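PDB 2EVE: EVE domain-containing protein from Pseudomonas syringae pv. tomato str. DC3000, which is of unknown function but has the EVE domain of the PUA clan, consistent with a role in binding RNA or modified nucleic acid bases. Local coordinates for residues F13-L18 with V102-N107; D45-Y50 with L97-V102; F49-C54 with G58-G63; Q122-Q127 with S133-T138. All blocks are in the same frame, centred on the assembly; numbering follows the deposited sequence.

Interaction 1. Residues F13-L18 with V102-N107; sequences FSISDL and VDIFKN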
loop_
_atom_site.group_PDB
_atom_site.type_symbol
_atom_site.label_atom_id
_atom_site.label_comp_id
_atom_site.label_asym_id
_atom_site.label_seq_id
_atom_site.Cartn_x
_atom_site.Cartn_y
_atom_site.Cartn_z
ATOM N N PHE A 13 9.897 -4.626 -3.028
ATOM C CA PHE A 13 8.769 -4.927 -3.904
ATOM C C PHE A 13 8.340 -3.621 -4.559
ATOM O O PHE A 13 7.868 -2.704 -3.889
ATOM C CB PHE A 13 7.621 -5.543 -3.099
ATOM C CG PHE A 13 6.458 -5.995 -3.939
ATOM C CD1 PHE A 13 6.639 -6.901 -4.981
ATOM C CD2 PHE A 13 5.177 -5.518 -3.679
ATOM C CE1 PHE A 13 5.556 -7.330 -5.753
ATOM C CE2 PHE A 13 4.090 -5.938 -4.441
ATOM C CZ PHE A 13 4.279 -6.845 -5.480
ATOM N N SER A 14 8.526 -3.543 -5.872
ATOM C CA SER A 14 8.205 -2.343 -6.636
ATOM C C SER A 14 6.998 -2.530 -7.542
ATOM O O SER A 14 6.508 -3.645 -7.724
ATOM C CB SER A 14 9.397 -1.960 -7.510
ATOM O OG SER A 14 9.541 -2.897 -8.565
ATOM N N ILE A 15 6.531 -1.432 -8.127
ATOM C CA ILE A 15 5.396 -1.506 -9.032
ATOM C C ILE A 15 5.808 -2.325 -10.259
ATOM O O ILE A 15 4.967 -2.961 -10.895
ATOM C CB ILE A 15 4.916 -0.095 -9.462
ATOM C CG1 ILE A 15 3.698 -0.209 -10.381
ATOM C CG2 ILE A 15 6.044 0.662 -10.141
ATOM C CD1 ILE A 15 2.459 -0.764 -9.705
ATOM N N SER A 16 7.102 -2.313 -10.584
ATOM C CA SER A 16 7.595 -3.087 -11.723
ATOM C C SER A 16 7.476 -4.579 -11.421
ATOM O O SER A 16 7.168 -5.377 -12.308
ATOM C CB SER A 16 9.058 -2.742 -12.033
ATOM O OG SER A 16 9.168 -1.455 -12.614
ATOM N N ASP A 17 7.729 -4.953 -10.169
ATOM C CA ASP A 17 7.618 -6.353 -9.772
ATOM C C ASP A 17 6.166 -6.787 -9.888
ATOM O O ASP A 17 5.879 -7.898 -10.332
ATOM C CB ASP A 17 8.085 -6.570 -8.328
ATOM C CG ASP A 17 9.578 -6.351 -8.148
ATOM O OD1 ASP A 17 10.363 -6.815 -9.004
ATOM O OD2 ASP A 17 9.964 -5.731 -7.137
ATOM N N LEU A 18 5.245 -5.913 -9.483
ATOM C CA LEU A 18 3.821 -6.238 -9.551
ATOM C C LEU A 18 3.387 -6.375 -11.004
ATOM O O LEU A 18 2.593 -7.248 -11.340
ATOM C CB LEU A 18 2.980 -5.160 -8.852
ATOM C CG LEU A 18 1.455 -5.359 -8.897
ATOM C CD1 LEU A 18 1.086 -6.701 -8.272
ATOM C CD2 LEU A 18 0.759 -4.220 -8.152
ATOM N N VAL A 102 -2.470 -2.917 -12.102
ATOM C CA VAL A 102 -3.421 -2.094 -12.832
ATOM C C VAL A 102 -2.668 -1.147 -13.764
ATOM O O VAL A 102 -2.917 -1.135 -14.967
ATOM C CB VAL A 102 -4.340 -1.277 -11.883
ATOM C CG1 VAL A 102 -5.207 -0.321 -12.698
ATOM C CG2 VAL A 102 -5.234 -2.219 -11.085
ATOM N N ASP A 103 -1.735 -0.365 -13.227
ATOM C CA ASP A 103 -0.991 0.561 -14.073
ATOM C C ASP A 103 0.324 1.007 -13.451
ATOM O O ASP A 103 0.503 0.964 -12.233
ATOM C CB ASP A 103 -1.874 1.780 -14.391
ATOM C CG ASP A 103 -1.331 2.625 -15.534
ATOM O OD1 ASP A 103 -0.624 2.081 -16.409
ATOM O OD2 ASP A 103 -1.631 3.838 -15.568
ATOM N N ILE A 104 1.261 1.410 -14.302
ATOM C CA ILE A 104 2.552 1.885 -13.834
ATOM C C ILE A 104 2.778 3.261 -14.450
ATOM O O ILE A 104 2.553 3.464 -15.645
ATOM C CB ILE A 104 3.691 0.912 -14.228
ATOM C CG1 ILE A 104 5.030 1.457 -13.734
ATOM C CG2 ILE A 104 3.687 0.675 -15.733
ATOM C CD1 ILE A 104 6.192 0.511 -13.938
ATOM N N PHE A 105 3.191 4.211 -13.621
ATOM C CA PHE A 105 3.422 5.574 -14.077
ATOM C C PHE A 105 4.785 5.728 -14.743
ATOM O O PHE A 105 5.770 5.123 -14.320
ATOM C CB PHE A 105 3.329 6.552 -12.897
ATOM C CG PHE A 105 1.966 6.618 -12.246
ATOM C CD1 PHE A 105 0.871 5.951 -12.787
ATOM C CD2 PHE A 105 1.780 7.372 -11.090
ATOM C CE1 PHE A 105 -0.390 6.041 -12.190
ATOM C CE2 PHE A 105 0.526 7.468 -10.487
ATOM C CZ PHE A 105 -0.560 6.802 -11.037
ATOM N N LYS A 106 4.833 6.542 -15.792
ATOM C CA LYS A 106 6.084 6.790 -16.493
ATOM C C LYS A 106 6.963 7.609 -15.555
ATOM O O LYS A 106 8.184 7.454 -15.526
ATOM C CB LYS A 106 5.828 7.577 -17.782
ATOM C CG LYS A 106 7.092 7.897 -18.574
ATOM C CD LYS A 106 6.798 8.765 -19.793
ATOM C CE LYS A 106 5.908 8.051 -20.803
ATOM N NZ LYS A 106 5.653 8.890 -22.012
ATOM N N ASN A 107 6.322 8.476 -14.781
ATOM C CA ASN A 107 7.023 9.328 -13.834
ATOM C C ASN A 107 6.370 9.244 -12.457
ATOM O O ASN A 107 5.158 9.408 -12.319
ATOM C CB ASN A 107 7.010 10.776 -14.331
ATOM C CG ASN A 107 7.804 10.960 -15.611
ATOM O OD1 ASN A 107 9.022 10.792 -15.628
ATOM N ND2 ASN A 107 7.113 11.302 -16.693
#
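Ile15 and Ile104 each carry CG1 anti to the backbone N (chi1 -178° and 179°), a choice that sends both side chains into the gap between the first turn of helix 15-21 and strand 95-110. Beyond CG1 they differ. Ile104 runs on extended, so that its CD1 reaches the CG2 branch of Ile15 at 3.8 Å; Ile15 bends at chi2 and turns its CD1 back onto the strand backbone, 3.6 Å from Asp103 O. That carbonyl also accepts the backbone N of Ile62, so the methyl rests on an oxygen already engaged within the sheet. Here the strand carries a classic beta bulge, Val102 and Asp103 both facing Ile62. On the helix side the turn is fixed by a capping box around the N-cap Ser14. Ser14 N donates to Asp17 OD2 (2.9 Å, 168° at the hydrogen), which it meets on the anti side and somewhat out of the carboxylate plane, and Asp17 N returns a longer bond to Ser14 OG (3.2 Å). At the outer margin the hydroxyl of Ser16 merely touches the end of Ile104, with OG 3.8 Å from CD1. Asp103 directs its CB away from the helix, and its OD2 forms a salt bridge with Arg149. Leu18, one turn further on, packs on Phe101 of the same strand.

Interaction 2. Residues D45-Y50 with L97-V102; sequences DEFFFY and LDIGFV. With 144 (tris-hydroxymethyl-methyl-ammonium), chain D.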
loop_
_atom_site.group_PDB
_atom_site.type_symbol
_atom_site.label_atom_id
_atom_site.label_comp_id
_atom_site.label_asym_id
_atom_site.label_seq_id
_atom_site.Cartn_x
_atom_site.Cartn_y
_atom_site.Cartn_z
ATOM N N ASP A 45 -11.356 -3.107 -5.229
ATOM C CA ASP A 45 -10.880 -1.808 -4.764
ATOM C C ASP A 45 -9.526 -1.566 -5.416
ATOM O O ASP A 45 -8.799 -2.511 -5.724
ATOM C CB ASP A 45 -10.699 -1.791 -3.244
ATOM C CG ASP A 45 -12.013 -1.692 -2.487
ATOM O OD1 ASP A 45 -13.083 -1.578 -3.125
ATOM O OD2 ASP A 45 -11.967 -1.730 -1.243
ATOM N N GLU A 46 -9.189 -0.302 -5.637
ATOM C CA GLU A 46 -7.907 0.034 -6.240
ATOM C C GLU A 46 -7.070 0.812 -5.243
ATOM O O GLU A 46 -7.608 1.427 -4.323
ATOM C CB GLU A 46 -8.119 0.860 -7.509
ATOM C CG GLU A 46 -8.733 0.066 -8.646
ATOM C CD GLU A 46 -9.132 0.941 -9.817
ATOM O OE1 GLU A 46 -10.040 1.782 -9.648
ATOM O OE2 GLU A 46 -8.541 0.782 -10.903
ATOM N N PHE A 47 -5.754 0.783 -5.418
ATOM C CA PHE A 47 -4.874 1.505 -4.510
ATOM C C PHE A 47 -3.659 2.062 -5.214
ATOM O O PHE A 47 -3.198 1.513 -6.218
ATOM C CB PHE A 47 -4.410 0.586 -3.370
ATOM C CG PHE A 47 -3.447 -0.492 -3.802
ATOM C CD1 PHE A 47 -2.070 -0.281 -3.764
ATOM C CD2 PHE A 47 -3.919 -1.724 -4.243
ATOM C CE1 PHE A 47 -1.180 -1.284 -4.161
ATOM C CE2 PHE A 47 -3.039 -2.731 -4.644
ATOM C CZ PHE A 47 -1.673 -2.512 -4.600
ATOM N N PHE A 48 -3.151 3.171 -4.690
ATOM C CA PHE A 48 -1.944 3.765 -5.235
ATOM C C PHE A 48 -0.769 3.030 -4.616
ATOM O O PHE A 48 -0.718 2.834 -3.400
ATOM C CB PHE A 48 -1.856 5.251 -4.892
ATOM C CG PHE A 48 -2.760 6.110 -5.714
ATOM C CD1 PHE A 48 -2.786 5.983 -7.100
ATOM C CD2 PHE A 48 -3.587 7.048 -5.110
ATOM C CE1 PHE A 48 -3.621 6.780 -7.871
ATOM C CE2 PHE A 48 -4.427 7.850 -5.873
ATOM C CZ PHE A 48 -4.445 7.716 -7.257
ATOM N N PHE A 49 0.158 2.608 -5.468
ATOM C CA PHE A 49 1.359 1.891 -5.045
ATOM C C PHE A 49 2.414 2.965 -4.770
ATOM O O PHE A 49 2.958 3.570 -5.694
ATOM C CB PHE A 49 1.811 0.959 -6.182
ATOM C CG PHE A 49 2.800 -0.110 -5.769
ATOM C CD1 PHE A 49 4.007 0.216 -5.155
ATOM C CD2 PHE A 49 2.536 -1.450 -6.055
ATOM C CE1 PHE A 49 4.942 -0.784 -4.833
ATOM C CE2 PHE A 49 3.456 -2.447 -5.741
ATOM C CZ PHE A 49 4.662 -2.119 -5.129
ATOM N N TYR A 50 2.692 3.202 -3.494
ATOM C CA TYR A 50 3.650 4.225 -3.090
ATOM C C TYR A 50 5.024 3.651 -2.749
ATOM O O TYR A 50 5.148 2.766 -1.901
ATOM C CB TYR A 50 3.072 4.994 -1.894
ATOM C CG TYR A 50 3.963 6.083 -1.339
ATOM C CD1 TYR A 50 4.973 5.789 -0.425
ATOM C CD2 TYR A 50 3.792 7.408 -1.731
ATOM C CE1 TYR A 50 5.797 6.794 0.086
ATOM C CE2 TYR A 50 4.607 8.418 -1.228
ATOM C CZ TYR A 50 5.602 8.105 -0.325
ATOM O OH TYR A 50 6.406 9.103 0.168
ATOM N N LEU A 97 -3.062 -9.836 2.026
ATOM C CA LEU A 97 -4.088 -9.959 1.008
ATOM C C LEU A 97 -3.407 -10.048 -0.340
ATOM O O LEU A 97 -2.212 -9.796 -0.449
ATOM C CB LEU A 97 -5.073 -8.782 1.072
ATOM C CG LEU A 97 -4.581 -7.333 1.128
ATOM C CD1 LEU A 97 -3.905 -6.946 -0.175
ATOM C CD2 LEU A 97 -5.783 -6.435 1.393
ATOM N N ASP A 98 -4.153 -10.446 -1.363
ATOM C CA ASP A 98 -3.568 -10.552 -2.687
ATOM C C ASP A 98 -3.958 -9.351 -3.527
ATOM O O ASP A 98 -5.106 -8.904 -3.496
ATOM C CB ASP A 98 -4.026 -11.832 -3.390
ATOM C CG ASP A 98 -3.619 -13.090 -2.647
ATOM O OD1 ASP A 98 -2.565 -13.086 -1.977
ATOM O OD2 ASP A 98 -4.357 -14.092 -2.749
ATOM N N ILE A 99 -2.990 -8.832 -4.276
ATOM C CA ILE A 99 -3.216 -7.677 -5.131
ATOM C C ILE A 99 -2.866 -7.983 -6.583
ATOM O O ILE A 99 -2.159 -8.946 -6.877
ATOM C CB ILE A 99 -2.365 -6.473 -4.692
ATOM C CG1 ILE A 99 -0.877 -6.813 -4.816
ATOM C CG2 ILE A 99 -2.707 -6.091 -3.257
ATOM C CD1 ILE A 99 0.009 -5.608 -4.993
ATOM N N GLY A 100 -3.368 -7.146 -7.483
ATOM C CA GLY A 100 -3.095 -7.324 -8.896
ATOM C C GLY A 100 -2.639 -6.034 -9.550
ATOM O O GLY A 100 -2.916 -4.941 -9.051
ATOM N N PHE A 101 -1.940 -6.155 -10.673
ATOM C CA PHE A 101 -1.442 -4.982 -11.380
ATOM C C PHE A 101 -2.531 -4.244 -12.144
ATOM O O PHE A 101 -3.420 -4.857 -12.736
ATOM C CB PHE A 101 -0.330 -5.384 -12.358
ATOM C CG PHE A 101 0.225 -4.236 -13.156
ATOM C CD1 PHE A 101 -0.148 -4.044 -14.483
ATOM C CD2 PHE A 101 1.123 -3.346 -12.577
ATOM C CE1 PHE A 101 0.367 -2.976 -15.227
ATOM C CE2 PHE A 101 1.645 -2.277 -13.306
ATOM C CZ PHE A 101 1.266 -2.093 -14.635
ATOM N N VAL A 102 -2.470 -2.917 -12.102
ATOM C CA VAL A 102 -3.421 -2.094 -12.832
ATOM C C VAL A 102 -2.668 -1.147 -13.764
ATOM O O VAL A 102 -2.917 -1.135 -14.967
ATOM C CB VAL A 102 -4.340 -1.277 -11.883
ATOM C CG1 VAL A 102 -5.207 -0.321 -12.698
ATOM C CG2 VAL A 102 -5.234 -2.219 -11.085
HETATM C C1 144 D . 9.355 6.558 3.553
HETATM N N 144 D . 8.193 7.055 4.278
HETATM C C2 144 D . 7.725 8.318 3.617
HETATM O O2 144 D . 7.912 8.893 2.308
HETATM C C3 144 D . 8.654 7.208 5.723
HETATM O O3 144 D . 7.632 7.667 6.632
HETATM C C4 144 D . 7.151 6.023 4.093
HETATM O O4 144 D . 7.160 4.510 4.604
#
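Glu46 and Val102 mark the nearest backbone approach, with CA atoms 8.3 Å apart, too far for paired strands: strand 58-71 lies between strands 46-51 and 95-110 in the sheet, so these two meet by side chains alone. The main meeting is of Phe47 with Ile99, whose side chains cross at about a right angle. Phe47 holds CG between its backbone N and carbonyl carbon (chi1 70°), and Ile99 places CG1 in the same position (chi1 62°). Ile99 CD1 sits at the edge of the ring, near its plane, with Phe47 CZ 3.5 Å away, and the adjoining Phe47 CE2 is 3.7 Å from Ile99 CG2. Trp26 meets Phe47 and Phe49 edge-to-face, extending this apolar layer. At the other end Glu46 reaches out beyond CG, and its OE2 comes 3.9 Å from Val102 CG1, a contact of a carboxylate oxygen with a methyl. Further along strand 46-51, Tyr50 takes no part in this packing. Its OH points to the bound tris-hydroxymethyl-methyl-ammonium, where O2 lies in the plane of the ring and 2.6 Å from OH, in a short hydrogen bond that either hydroxyl could donate. Lys7, Ser52, Ser53 and Leu111 complete that pocket. The chemistry is thus divided along one strand: nondirectional apolar packing joins it to strand 95-110 across the intervening strand, while its far end offers a directional polar group to a ligand.

Interaction 3. Residues F49-C54 with G58-G63; sequences FYHSSC and GIAGIG. With 144 (tris-hydroxymethyl-methyl-ammonium), chain D.
Phe49 and His51 carry the backbone pairing with Gly58, Ala60 and Gly61, and four bonds account for it. Phe49 N donates to Gly61 O (2.9 Å), approaching from above the carbonyl plane, whereas Phe49 O receives Ala60 N almost head-on (2.8 Å, C=O...N 167°). His51 N donates to Gly58 O (2.8 Å), and His51 O takes Gly58 N on a lone pair at 3.1 Å. Tyr50, between them, is a non-hydrogen-bonded partner of Ile59; its own backbone bonds go to Met6 and Ser8 on strand 3-8. This is the antiparallel hairpin of strands 46-51 and 58-71, with a classic beta bulge where Ala60 and Gly61 both face Phe49. The His51 ring is held on two counts: NE2 bonds to the backbone N of Ile15, and Ala60 CB stands over the ring centre at 3.5 Å, just 9° off the normal, a CH-pi contact. The Tyr50 ring lies against Gly58, its CE2 3.4 Å from Gly58 CA and one face below Gly58 N. Ser52 meets the bound tris-hydroxymethyl-methyl-ammonium through carbon, CB to O4 at 3.4 Å, while Ser53 OG makes a weak bond to Glu9.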
loop_
_atom_site.group_PDB
_atom_site.type_symbol
_atom_site.label_atom_id
_atom_site.label_comp_id
_atom_site.label_asym_id
_atom_site.label_seq_id
_atom_site.Cartn_x
_atom_site.Cartn_y
_atom_site.Cartn_z
ATOM N N PHE A 49 0.158 2.608 -5.468
ATOM C CA PHE A 49 1.359 1.891 -5.045
ATOM C C PHE A 49 2.414 2.965 -4.770
ATOM O O PHE A 49 2.958 3.570 -5.694
ATOM C CB PHE A 49 1.811 0.959 -6.182
ATOM C CG PHE A 49 2.800 -0.110 -5.769
ATOM C CD1 PHE A 49 4.007 0.216 -5.155
ATOM C CD2 PHE A 49 2.536 -1.450 -6.055
ATOM C CE1 PHE A 49 4.942 -0.784 -4.833
ATOM C CE2 PHE A 49 3.456 -2.447 -5.741
ATOM C CZ PHE A 49 4.662 -2.119 -5.129
ATOM N N TYR A 50 2.692 3.202 -3.494
ATOM C CA TYR A 50 3.650 4.225 -3.090
ATOM C C TYR A 50 5.024 3.651 -2.749
ATOM O O TYR A 50 5.148 2.766 -1.901
ATOM C CB TYR A 50 3.072 4.994 -1.894
ATOM C CG TYR A 50 3.963 6.083 -1.339
ATOM C CD1 TYR A 50 4.973 5.789 -0.425
ATOM C CD2 TYR A 50 3.792 7.408 -1.731
ATOM C CE1 TYR A 50 5.797 6.794 0.086
ATOM C CE2 TYR A 50 4.607 8.418 -1.228
ATOM C CZ TYR A 50 5.602 8.105 -0.325
ATOM O OH TYR A 50 6.406 9.103 0.168
ATOM N N HIS A 51 6.051 4.155 -3.431
ATOM C CA HIS A 51 7.424 3.720 -3.200
ATOM C C HIS A 51 8.002 4.485 -2.018
ATOM O O HIS A 51 8.104 5.709 -2.054
ATOM C CB HIS A 51 8.280 3.967 -4.445
ATOM C CG HIS A 51 8.100 2.937 -5.515
ATOM N ND1 HIS A 51 8.780 2.987 -6.713
ATOM C CD2 HIS A 51 7.340 1.817 -5.560
ATOM C CE1 HIS A 51 8.447 1.941 -7.449
ATOM N NE2 HIS A 51 7.575 1.216 -6.773
ATOM N N SER A 52 8.387 3.750 -0.979
ATOM C CA SER A 52 8.938 4.342 0.237
ATOM C C SER A 52 10.410 3.989 0.454
ATOM O O SER A 52 10.916 3.030 -0.126
ATOM C CB SER A 52 8.117 3.870 1.440
ATOM O OG SER A 52 8.170 2.456 1.561
ATOM N N SER A 53 11.087 4.767 1.295
ATOM C CA SER A 53 12.502 4.543 1.605
ATOM C C SER A 53 13.330 4.276 0.355
ATOM O O SER A 53 13.940 3.215 0.220
ATOM C CB SER A 53 12.653 3.359 2.566
ATOM O OG SER A 53 11.942 3.579 3.771
ATOM N N CYS A 54 13.357 5.243 -0.553
ATOM C CA CYS A 54 14.102 5.103 -1.796
ATOM C C CYS A 54 14.519 6.476 -2.311
ATOM O O CYS A 54 14.094 7.500 -1.773
ATOM C CB CYS A 54 13.240 4.387 -2.839
ATOM S SG CYS A 54 11.693 5.234 -3.225
ATOM N N GLY A 58 7.323 8.232 -3.706
ATOM C CA GLY A 58 6.109 8.795 -4.262
ATOM C C GLY A 58 5.228 7.735 -4.877
ATOM O O GLY A 58 5.566 6.553 -4.865
ATOM N N ILE A 59 4.091 8.156 -5.416
ATOM C CA ILE A 59 3.166 7.220 -6.041
ATOM C C ILE A 59 3.740 6.771 -7.380
ATOM O O ILE A 59 3.971 7.582 -8.277
ATOM C CB ILE A 59 1.793 7.875 -6.227
ATOM C CG1 ILE A 59 1.220 8.220 -4.847
ATOM C CG2 ILE A 59 0.860 6.941 -6.981
ATOM C CD1 ILE A 59 -0.081 8.978 -4.876
ATOM N N ALA A 60 3.960 5.465 -7.507
ATOM C CA ALA A 60 4.559 4.895 -8.710
ATOM C C ALA A 60 3.605 4.164 -9.642
ATOM O O ALA A 60 3.971 3.831 -10.773
ATOM C CB ALA A 60 5.690 3.963 -8.313
ATOM N N GLY A 61 2.391 3.907 -9.174
ATOM C CA GLY A 61 1.429 3.209 -10.002
ATOM C C GLY A 61 0.140 2.888 -9.279
ATOM O O GLY A 61 -0.143 3.432 -8.207
ATOM N N ILE A 62 -0.632 1.985 -9.870
ATOM C CA ILE A 62 -1.920 1.578 -9.331
ATOM C C ILE A 62 -2.054 0.058 -9.290
ATOM O O ILE A 62 -1.594 -0.644 -10.191
ATOM C CB ILE A 62 -3.063 2.140 -10.201
ATOM C CG1 ILE A 62 -2.957 3.664 -10.261
ATOM C CG2 ILE A 62 -4.411 1.711 -9.644
ATOM C CD1 ILE A 62 -3.948 4.301 -11.226
ATOM N N GLY A 63 -2.686 -0.439 -8.231
ATOM C CA GLY A 63 -2.914 -1.866 -8.087
ATOM C C GLY A 63 -4.367 -2.082 -7.708
ATOM O O GLY A 63 -5.092 -1.116 -7.484
HETATM C C1 144 D . 9.355 6.558 3.553
HETATM N N 144 D . 8.193 7.055 4.278
HETATM C C2 144 D . 7.725 8.318 3.617
HETATM O O2 144 D . 7.912 8.893 2.308
HETATM C C3 144 D . 8.654 7.208 5.723
HETATM O O3 144 D . 7.632 7.667 6.632
HETATM C C4 144 D . 7.151 6.023 4.093
HETATM O O4 144 D . 7.160 4.510 4.604
#

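Interaction 4. Residues Q122-Q127 with S133-T138; sequences QLPLVQ and SVMPVT
Met135, present as selenomethionine, pushes its SE into the 3-10 turn of residues 124-126, and nearly all the close packing gathers round that atom. With CG between the backbone N and the carbonyl carbon (chi1 65°) the side chain rises from strand 134-137 toward the turn, and a bend at chi3 (72°) brings CE to Leu125 CB, the two side chains crossing at about a right angle. SE is 3.5 Å from Leu125 N and 3.7 Å from Leu125 CB. Pro124 slides past in the opposite direction, its CB 4.0 Å from SE, and Leu123 also crosses squarely, with CD1 at 3.9 Å from SE. The turn is kept in shape by its own backbone bonds, Val126 N to Leu123 O and Gln127 N to Pro124 O.

Toward the far end of the strand the fit is looser. Leu123 CD1 meets Val137 CG2 at 4.1 Å. Pro136 CD stays 5.3 Å from Pro124 CG, while Pro136 O lies 3.9 Å from Leu123 CD1. Beyond these, Gln122 and Thr138 lie at the solvent-exposed ends. Strand 134-137 is the outermost strand on this side of the sheet, pairing with strand 3-8, so the turn packs against an edge strand. Leu125 also touches Lys7 and Leu111, two residues of the ligand pocket. A methionine-type side chain buried among Leu123, Pro124 and Leu125 implies cohesion by dispersion and burial of apolar surface, without directional bonds between the two segments.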
loop_
_atom_site.group_PDB
_atom_site.type_symbol
_atom_site.label_atom_id
_atom_site.label_comp_id
_atom_site.label_asym_id
_atom_site.label_seq_id
_atom_site.Cartn_x
_atom_site.Cartn_y
_atom_site.Cartn_z
ATOM N N GLN A 122 -5.890 16.499 3.469
ATOM C CA GLN A 122 -6.474 15.564 4.429
ATOM C C GLN A 122 -5.966 14.135 4.266
ATOM O O GLN A 122 -6.403 13.231 4.978
ATOM C CB GLN A 122 -8.000 15.574 4.313
ATOM C CG GLN A 122 -8.642 16.883 4.736
ATOM C CD GLN A 122 -8.368 17.217 6.190
ATOM O OE1 GLN A 122 -8.720 16.453 7.091
ATOM N NE2 GLN A 122 -7.737 18.362 6.427
ATOM N N LEU A 123 -5.048 13.932 3.329
ATOM C CA LEU A 123 -4.488 12.606 3.100
ATOM C C LEU A 123 -3.411 12.355 4.153
ATOM O O LEU A 123 -2.478 13.142 4.292
ATOM C CB LEU A 123 -3.878 12.538 1.700
ATOM C CG LEU A 123 -3.381 11.172 1.231
ATOM C CD1 LEU A 123 -4.556 10.203 1.102
ATOM C CD2 LEU A 123 -2.674 11.341 -0.103
ATOM N N PRO A 124 -3.528 11.254 4.915
ATOM C CA PRO A 124 -2.532 10.952 5.948
ATOM C C PRO A 124 -1.084 11.025 5.464
ATOM O O PRO A 124 -0.197 11.452 6.203
ATOM C CB PRO A 124 -2.920 9.546 6.394
ATOM C CG PRO A 124 -4.402 9.561 6.249
ATOM C CD PRO A 124 -4.597 10.237 4.910
ATOM N N LEU A 125 -0.858 10.609 4.222
ATOM C CA LEU A 125 0.472 10.604 3.622
ATOM C C LEU A 125 1.200 11.940 3.736
ATOM O O LEU A 125 2.416 11.974 3.936
ATOM C CB LEU A 125 0.381 10.219 2.140
ATOM C CG LEU A 125 1.699 10.041 1.380
ATOM C CD1 LEU A 125 2.346 8.736 1.813
ATOM C CD2 LEU A 125 1.445 10.022 -0.124
ATOM N N VAL A 126 0.458 13.036 3.608
ATOM C CA VAL A 126 1.060 14.366 3.666
ATOM C C VAL A 126 0.919 15.060 5.014
ATOM O O VAL A 126 1.279 16.230 5.149
ATOM C CB VAL A 126 0.463 15.298 2.585
ATOM C CG1 VAL A 126 0.599 14.660 1.213
ATOM C CG2 VAL A 126 -0.993 15.606 2.898
ATOM N N GLN A 127 0.403 14.348 6.011
ATOM C CA GLN A 127 0.231 14.935 7.333
ATOM C C GLN A 127 1.448 14.670 8.213
ATOM O O GLN A 127 1.887 13.530 8.364
ATOM C CB GLN A 127 -1.030 14.383 8.000
ATOM C CG GLN A 127 -2.302 14.621 7.198
ATOM C CD GLN A 127 -3.553 14.242 7.963
ATOM O OE1 GLN A 127 -3.672 13.126 8.467
ATOM N NE2 GLN A 127 -4.499 15.171 8.049
ATOM N N SER A 133 1.051 3.195 6.866
ATOM C CA SER A 133 1.485 2.602 5.598
ATOM C C SER A 133 0.337 2.158 4.692
ATOM O O SER A 133 0.543 1.894 3.507
ATOM C CB SER A 133 2.405 1.409 5.870
ATOM O OG SER A 133 1.739 0.428 6.647
ATOM N N VAL A 134 -0.861 2.047 5.261
ATOM C CA VAL A 134 -2.058 1.667 4.507
ATOM C C VAL A 134 -3.121 2.681 4.910
ATOM O O VAL A 134 -3.404 2.858 6.097
ATOM C CB VAL A 134 -2.543 0.241 4.852
ATOM C CG1 VAL A 134 -3.784 -0.090 4.039
ATOM C CG2 VAL A 134 -1.438 -0.772 4.564
HETATM N N MSE A 135 -3.716 3.343 3.923
HETATM C CA MSE A 135 -4.694 4.384 4.208
HETATM C C MSE A 135 -5.783 4.504 3.161
HETATM O O MSE A 135 -5.604 4.114 2.007
HETATM C CB MSE A 135 -3.980 5.729 4.269
HETATM C CG MSE A 135 -3.391 6.119 2.911
HETATM SE SE MSE A 135 -2.207 7.640 2.952
HETATM C CE MSE A 135 -0.745 6.761 3.849
ATOM N N PRO A 136 -6.934 5.060 3.555
ATOM C CA PRO A 136 -8.031 5.235 2.605
ATOM C C PRO A 136 -7.725 6.474 1.759
ATOM O O PRO A 136 -6.942 7.334 2.163
ATOM C CB PRO A 136 -9.244 5.441 3.515
ATOM C CG PRO A 136 -8.656 6.159 4.683
ATOM C CD PRO A 136 -7.353 5.422 4.923
ATOM N N VAL A 137 -8.324 6.537 0.579
ATOM C CA VAL A 137 -8.161 7.668 -0.327
ATOM C C VAL A 137 -9.577 7.990 -0.793
ATOM O O VAL A 137 -10.285 7.104 -1.271
ATOM C CB VAL A 137 -7.277 7.300 -1.554
ATOM C CG1 VAL A 137 -7.296 8.432 -2.575
ATOM C CG2 VAL A 137 -5.843 7.032 -1.106
ATOM N N THR A 138 -10.006 9.241 -0.632
ATOM C CA THR A 138 -11.353 9.622 -1.045
ATOM C C THR A 138 -11.440 9.687 -2.562
ATOM O O THR A 138 -10.419 9.734 -3.248
ATOM C CB THR A 138 -11.756 11.002 -0.489
ATOM O OG1 THR A 138 -10.952 12.016 -1.103
ATOM C CG2 THR A 138 -11.573 11.046 1.019
#

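All four interactions reach one sheet; 1, 2 and 3 touch one another, whereas interaction 4 lies at the 134-137 edge, its centre about 20 Å from that of interaction 1. The 58-63 strand is the bridge: it bonds to 45-50 through Phe47 O and Gly63 N (2.9 Å) and to 97-102 through Val102 N and Ile62 O (3.1 Å). Helix 15-21 ties interaction 1 to interaction 2, with Leu18 CD2 3.5 Å from Ile99 CD1. Tyr50, common to interactions 2 and 3, extends the network to interaction 4, its CE2 lying 3.7 Å from Leu125 CD2. The bound tris-hydroxymethyl-methyl-ammonium sits by this junction, about 6 Å from the side chain of Leu125.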